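Local coordinates for protein hemoglobin subunit alpha (Isurus oxyrinchus, PDB 3MKB) that probably carries oxygen in shark blood as the alpha chain of a tetrameric haemoglobin, binding the gas at a haem iron, at residues Ala84-Pro95 / Ser132-Arg140. Sequence-based numbering, arbitrary orientation.
Sequences AVTHGKKLLVDP and SSELSSKYR. With HEM (protoporphyrin IX containing Fe), chain E.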
loop_
_atom_site.group_PDB
_atom_site.type_symbol
_atom_site.label_atom_id
_atom_site.label_comp_id
_atom_site.label_asym_id
_atom_site.label_seq_id
_atom_site.Cartn_x
_atom_site.Cartn_y
_atom_site.Cartn_z
ATOM N N ALA A 84 -15.039 11.433 8.759
ATOM C CA ALA A 84 -13.782 10.993 9.303
ATOM C C ALA A 84 -13.997 10.420 10.727
ATOM O O ALA A 84 -13.436 9.371 11.092
ATOM C CB ALA A 84 -12.835 12.168 9.362
ATOM N N VAL A 85 -14.809 11.106 11.532
ATOM C CA VAL A 85 -15.146 10.569 12.878
ATOM C C VAL A 85 -15.950 9.271 12.869
ATOM O O VAL A 85 -15.669 8.382 13.650
ATOM C CB VAL A 85 -15.838 11.628 13.781
ATOM C CG1 VAL A 85 -16.425 10.968 15.062
ATOM C CG2 VAL A 85 -14.861 12.692 14.138
ATOM N N THR A 86 -16.947 9.156 12.012
ATOM C CA THR A 86 -17.714 7.929 11.912
ATOM C C THR A 86 -16.841 6.758 11.437
ATOM O O THR A 86 -16.845 5.670 12.082
ATOM C CB THR A 86 -18.949 8.116 11.007
ATOM O OG1 THR A 86 -19.797 9.133 11.613
ATOM C CG2 THR A 86 -19.726 6.841 10.928
ATOM N N HIS A 87 -16.070 6.974 10.361
ATOM C CA HIS A 87 -15.240 5.872 9.841
ATOM C C HIS A 87 -14.077 5.519 10.701
ATOM O O HIS A 87 -13.738 4.323 10.862
ATOM C CB HIS A 87 -14.815 6.081 8.379
ATOM C CG HIS A 87 -15.908 5.740 7.428
ATOM N ND1 HIS A 87 -16.926 6.620 7.147
ATOM C CD2 HIS A 87 -16.211 4.591 6.782
ATOM C CE1 HIS A 87 -17.780 6.044 6.317
ATOM N NE2 HIS A 87 -17.372 4.813 6.080
ATOM N N GLY A 88 -13.464 6.567 11.234
ATOM C CA GLY A 88 -12.297 6.440 12.014
ATOM C C GLY A 88 -12.531 6.031 13.460
ATOM O O GLY A 88 -11.698 5.336 13.995
ATOM N N LYS A 89 -13.623 6.479 14.091
ATOM C CA LYS A 89 -13.840 6.231 15.545
ATOM C C LYS A 89 -14.984 5.246 15.875
ATOM O O LYS A 89 -14.912 4.493 16.855
ATOM C CB LYS A 89 -14.082 7.549 16.299
ATOM C CG LYS A 89 -12.910 8.498 16.269
ATOM C CD LYS A 89 -11.847 7.938 17.224
ATOM C CE LYS A 89 -11.196 9.009 18.056
ATOM N NZ LYS A 89 -10.262 9.784 17.214
ATOM N N LYS A 90 -16.037 5.258 15.077
ATOM C CA LYS A 90 -17.130 4.333 15.309
ATOM C C LYS A 90 -16.971 3.014 14.508
ATOM O O LYS A 90 -16.902 1.917 15.090
ATOM C CB LYS A 90 -18.477 5.016 14.993
ATOM C CG LYS A 90 -19.650 4.040 14.909
ATOM C CD LYS A 90 -20.910 4.831 14.611
ATOM C CE LYS A 90 -22.179 4.002 14.696
ATOM N NZ LYS A 90 -23.343 4.949 14.760
ATOM N N LEU A 91 -16.884 3.125 13.194
ATOM C CA LEU A 91 -16.825 1.902 12.331
ATOM C C LEU A 91 -15.460 1.236 12.356
ATOM O O LEU A 91 -15.380 0.005 12.164
ATOM C CB LEU A 91 -17.209 2.223 10.876
ATOM C CG LEU A 91 -18.573 2.886 10.665
ATOM C CD1 LEU A 91 -18.630 3.634 9.317
ATOM C CD2 LEU A 91 -19.678 1.799 10.811
ATOM N N LEU A 92 -14.414 2.046 12.578
ATOM C CA LEU A 92 -12.992 1.628 12.676
ATOM C C LEU A 92 -12.525 0.900 11.450
ATOM O O LEU A 92 -11.940 -0.182 11.502
ATOM C CB LEU A 92 -12.690 0.828 13.972
ATOM C CG LEU A 92 -13.099 1.578 15.271
ATOM C CD1 LEU A 92 -13.175 0.625 16.454
ATOM C CD2 LEU A 92 -12.206 2.767 15.556
ATOM N N VAL A 93 -12.801 1.493 10.315
ATOM C CA VAL A 93 -12.429 0.844 9.038
ATOM C C VAL A 93 -10.932 1.031 8.853
ATOM O O VAL A 93 -10.402 2.147 9.015
ATOM C CB VAL A 93 -13.204 1.501 7.848
ATOM C CG1 VAL A 93 -12.530 1.182 6.531
ATOM C CG2 VAL A 93 -14.745 1.221 7.918
ATOM N N ASP A 94 -10.211 -0.038 8.524
ATOM C CA ASP A 94 -8.779 0.144 8.281
ATOM C C ASP A 94 -8.568 1.081 7.059
ATOM O O ASP A 94 -9.158 0.884 5.996
ATOM C CB ASP A 94 -8.094 -1.232 8.124
ATOM C CG ASP A 94 -6.585 -1.137 7.991
ATOM O OD1 ASP A 94 -6.098 -0.425 7.079
ATOM O OD2 ASP A 94 -5.883 -1.807 8.773
ATOM N N PRO A 95 -7.785 2.168 7.259
ATOM C CA PRO A 95 -7.584 3.197 6.279
ATOM C C PRO A 95 -7.035 2.715 4.935
ATOM O O PRO A 95 -7.267 3.385 3.918
ATOM C CB PRO A 95 -6.577 4.184 6.953
ATOM C CG PRO A 95 -6.620 3.876 8.441
ATOM C CD PRO A 95 -7.090 2.432 8.539
ATOM N N SER A 132 -9.921 10.388 0.669
ATOM C CA SER A 132 -9.191 9.368 1.440
ATOM C C SER A 132 -8.378 9.963 2.552
ATOM O O SER A 132 -8.384 9.455 3.659
ATOM C CB SER A 132 -8.278 8.504 0.564
ATOM O OG SER A 132 -9.129 7.741 -0.239
ATOM N N SER A 133 -7.705 11.066 2.267
ATOM C CA SER A 133 -6.882 11.691 3.297
ATOM C C SER A 133 -7.732 12.131 4.504
ATOM O O SER A 133 -7.486 11.740 5.664
ATOM C CB SER A 133 -6.156 12.868 2.691
ATOM O OG SER A 133 -5.390 13.509 3.689
ATOM N N GLU A 134 -8.764 12.906 4.240
ATOM C CA GLU A 134 -9.645 13.336 5.310
ATOM C C GLU A 134 -10.300 12.166 6.073
ATOM O O GLU A 134 -10.324 12.180 7.302
ATOM C CB GLU A 134 -10.709 14.296 4.773
ATOM C CG GLU A 134 -10.207 15.622 4.152
ATOM C CD GLU A 134 -9.277 16.465 5.036
ATOM O OE1 GLU A 134 -9.458 16.496 6.287
ATOM O OE2 GLU A 134 -8.387 17.129 4.451
ATOM N N LEU A 135 -10.834 11.173 5.361
ATOM C CA LEU A 135 -11.446 10.009 5.989
ATOM C C LEU A 135 -10.471 9.182 6.861
ATOM O O LEU A 135 -10.906 8.538 7.825
ATOM C CB LEU A 135 -12.109 9.124 4.928
ATOM C CG LEU A 135 -13.611 9.256 4.615
ATOM C CD1 LEU A 135 -14.223 10.602 4.905
ATOM C CD2 LEU A 135 -13.869 8.888 3.169
ATOM N N SER A 136 -9.174 9.236 6.526
ATOM C CA SER A 136 -8.076 8.593 7.291
ATOM C C SER A 136 -7.472 9.445 8.392
ATOM O O SER A 136 -6.468 9.042 8.992
ATOM C CB SER A 136 -6.920 8.221 6.347
ATOM O OG SER A 136 -7.397 7.387 5.291
ATOM N N SER A 137 -8.063 10.603 8.677
ATOM C CA SER A 137 -7.373 11.603 9.515
ATOM C C SER A 137 -7.713 11.624 11.020
ATOM O O SER A 137 -7.073 12.349 11.768
ATOM C CB SER A 137 -7.538 13.009 8.923
ATOM O OG SER A 137 -8.820 13.553 9.227
ATOM N N LYS A 138 -8.714 10.871 11.457
ATOM C CA LYS A 138 -9.193 10.943 12.850
ATOM C C LYS A 138 -9.164 9.586 13.522
ATOM O O LYS A 138 -10.019 9.271 14.378
ATOM C CB LYS A 138 -10.622 11.515 12.928
ATOM C CG LYS A 138 -10.834 12.894 12.254
ATOM C CD LYS A 138 -10.471 14.076 13.172
ATOM C CE LYS A 138 -11.120 13.965 14.563
ATOM N NZ LYS A 138 -11.713 15.265 15.072
ATOM N N TYR A 139 -8.160 8.789 13.157
ATOM C CA TYR A 139 -7.996 7.468 13.764
ATOM C C TYR A 139 -7.255 7.462 15.131
ATOM O O TYR A 139 -7.584 6.658 16.020
ATOM C CB TYR A 139 -7.340 6.533 12.733
ATOM C CG TYR A 139 -8.337 6.103 11.676
ATOM C CD1 TYR A 139 -8.930 4.871 11.764
ATOM C CD2 TYR A 139 -8.754 6.972 10.627
ATOM C CE1 TYR A 139 -9.843 4.408 10.820
ATOM C CE2 TYR A 139 -9.716 6.546 9.669
ATOM C CZ TYR A 139 -10.267 5.232 9.792
ATOM O OH TYR A 139 -11.228 4.722 8.923
ATOM N N ARG A 140 -6.287 8.373 15.301
ATOM C CA ARG A 140 -5.327 8.303 16.424
ATOM C C ARG A 140 -4.692 9.625 16.796
ATOM O O ARG A 140 -4.835 10.607 16.114
ATOM C CB ARG A 140 -4.208 7.304 16.124
ATOM C CG ARG A 140 -3.431 7.584 14.845
ATOM C CD ARG A 140 -2.379 6.488 14.609
ATOM N NE ARG A 140 -1.490 6.855 13.522
ATOM C CZ ARG A 140 -0.414 6.170 13.157
ATOM N NH1 ARG A 140 0.297 6.600 12.134
ATOM N NH2 ARG A 140 -0.045 5.058 13.807
HETATM C CHA HEM E . -21.574 3.866 6.484
HETATM C CHB HEM E . -19.709 7.148 3.486
HETATM C CHC HEM E . -15.941 4.209 2.428
HETATM C CHD HEM E . -17.553 1.099 5.727
HETATM C C1A HEM E . -21.405 5.045 5.793
HETATM C C2A HEM E . -22.266 6.202 5.813
HETATM C C3A HEM E . -21.752 7.150 5.001
HETATM C C4A HEM E . -20.555 6.567 4.401
HETATM C CMA HEM E . -22.290 8.597 4.691
HETATM C CAA HEM E . -23.459 6.275 6.784
HETATM C CBA HEM E . -22.709 6.955 7.978
HETATM C CGA HEM E . -23.653 7.533 8.987
HETATM O O1A HEM E . -24.817 7.018 9.050
HETATM O O2A HEM E . -23.264 8.487 9.728
HETATM C C1B HEM E . -18.530 6.640 2.970
HETATM C C2B HEM E . -17.625 7.356 2.098
HETATM C C3B HEM E . -16.608 6.537 1.784
HETATM C C4B HEM E . -16.802 5.287 2.473
HETATM C CMB HEM E . -17.783 8.806 1.560
HETATM C CAB HEM E . -15.369 6.846 0.904
HETATM C CBB HEM E . -15.284 7.790 -0.049
HETATM C C1C HEM E . -16.015 3.073 3.213
HETATM C C2C HEM E . -15.098 1.931 3.182
HETATM C C3C HEM E . -15.547 1.025 4.086
HETATM C C4C HEM E . -16.757 1.590 4.713
HETATM C CMC HEM E . -13.897 1.868 2.194
HETATM C CAC HEM E . -14.874 -0.344 4.376
HETATM C CBC HEM E . -14.227 -1.022 3.382
HETATM C C1D HEM E . -18.801 1.555 6.154
HETATM C C2D HEM E . -19.682 0.752 6.959
HETATM C C3D HEM E . -20.958 1.514 7.169
HETATM C C4D HEM E . -20.691 2.795 6.529
HETATM C CMD HEM E . -19.433 -0.699 7.459
HETATM C CAD HEM E . -22.187 0.974 7.988
HETATM C CBD HEM E . -23.365 0.407 7.135
HETATM C CGD HEM E . -23.186 -0.991 6.499
HETATM O O1D HEM E . -22.769 -1.995 7.177
HETATM O O2D HEM E . -23.467 -1.154 5.277
HETATM N NA HEM E . -20.401 5.310 4.925
HETATM N NB HEM E . -17.988 5.350 3.193
HETATM N NC HEM E . -16.961 2.804 4.157
HETATM N ND HEM E . -19.426 2.782 5.903
HETATM FE FE HEM E . -18.697 4.088 4.521
HETATM O O HOH W 1 -10.581 9.387 10.396
HETATM O O HOH W 2 -9.321 4.552 15.779
HETATM O O HOH W 3 -6.085 6.143 3.456
#
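Tyr-139 holds CG anti to its carbonyl carbon, beside the backbone N (chi1 -76°), and with chi2 at -100° the ring slips between Gly-88 and Pro-95. Gly-88 CA lies 3.3 Å from the ring centroid over one face, a CH-pi contact; Pro-95 CG sits over the centre of the opposite face, 4.0 Å from the centroid. At the end of the ring, Tyr-139 OH donates to Val-93 O (2.7 Å), tilted only 16° from the carbonyl plane. This is the classic globin arrangement in which the penultimate tyrosine ties the C-terminus to the turn after the proximal helix, whose His-87 NE2 binds the haem iron at 2.2 Å, with His-58 NE2 as the other protein ligand of the iron. A leucine in place of Tyr-139 would probably leave Val-93 O without this donor and let the C-terminal residues shift. Bent along its chain, Lys-89 donates a hydrogen bond from NZ to Lys-138 O (2.9 Å), from above the carbonyl plane. Ala-84 CB packs on Lys-138 CG (3.6 Å), while one water bridges Ala-84 O, Leu-135 O and Lys-138 N. Leu-135 CD2 reaches the haem vinyl carbon CAB (3.4 Å). The contact thus joins helix 81-91 and the turn after it to the last turn of helix 118-135 and the C-terminal tail; Phe-98 of helix 97-112 touches Tyr-139, and Trp-37 of the beta subunit meets its ring edge-to-face.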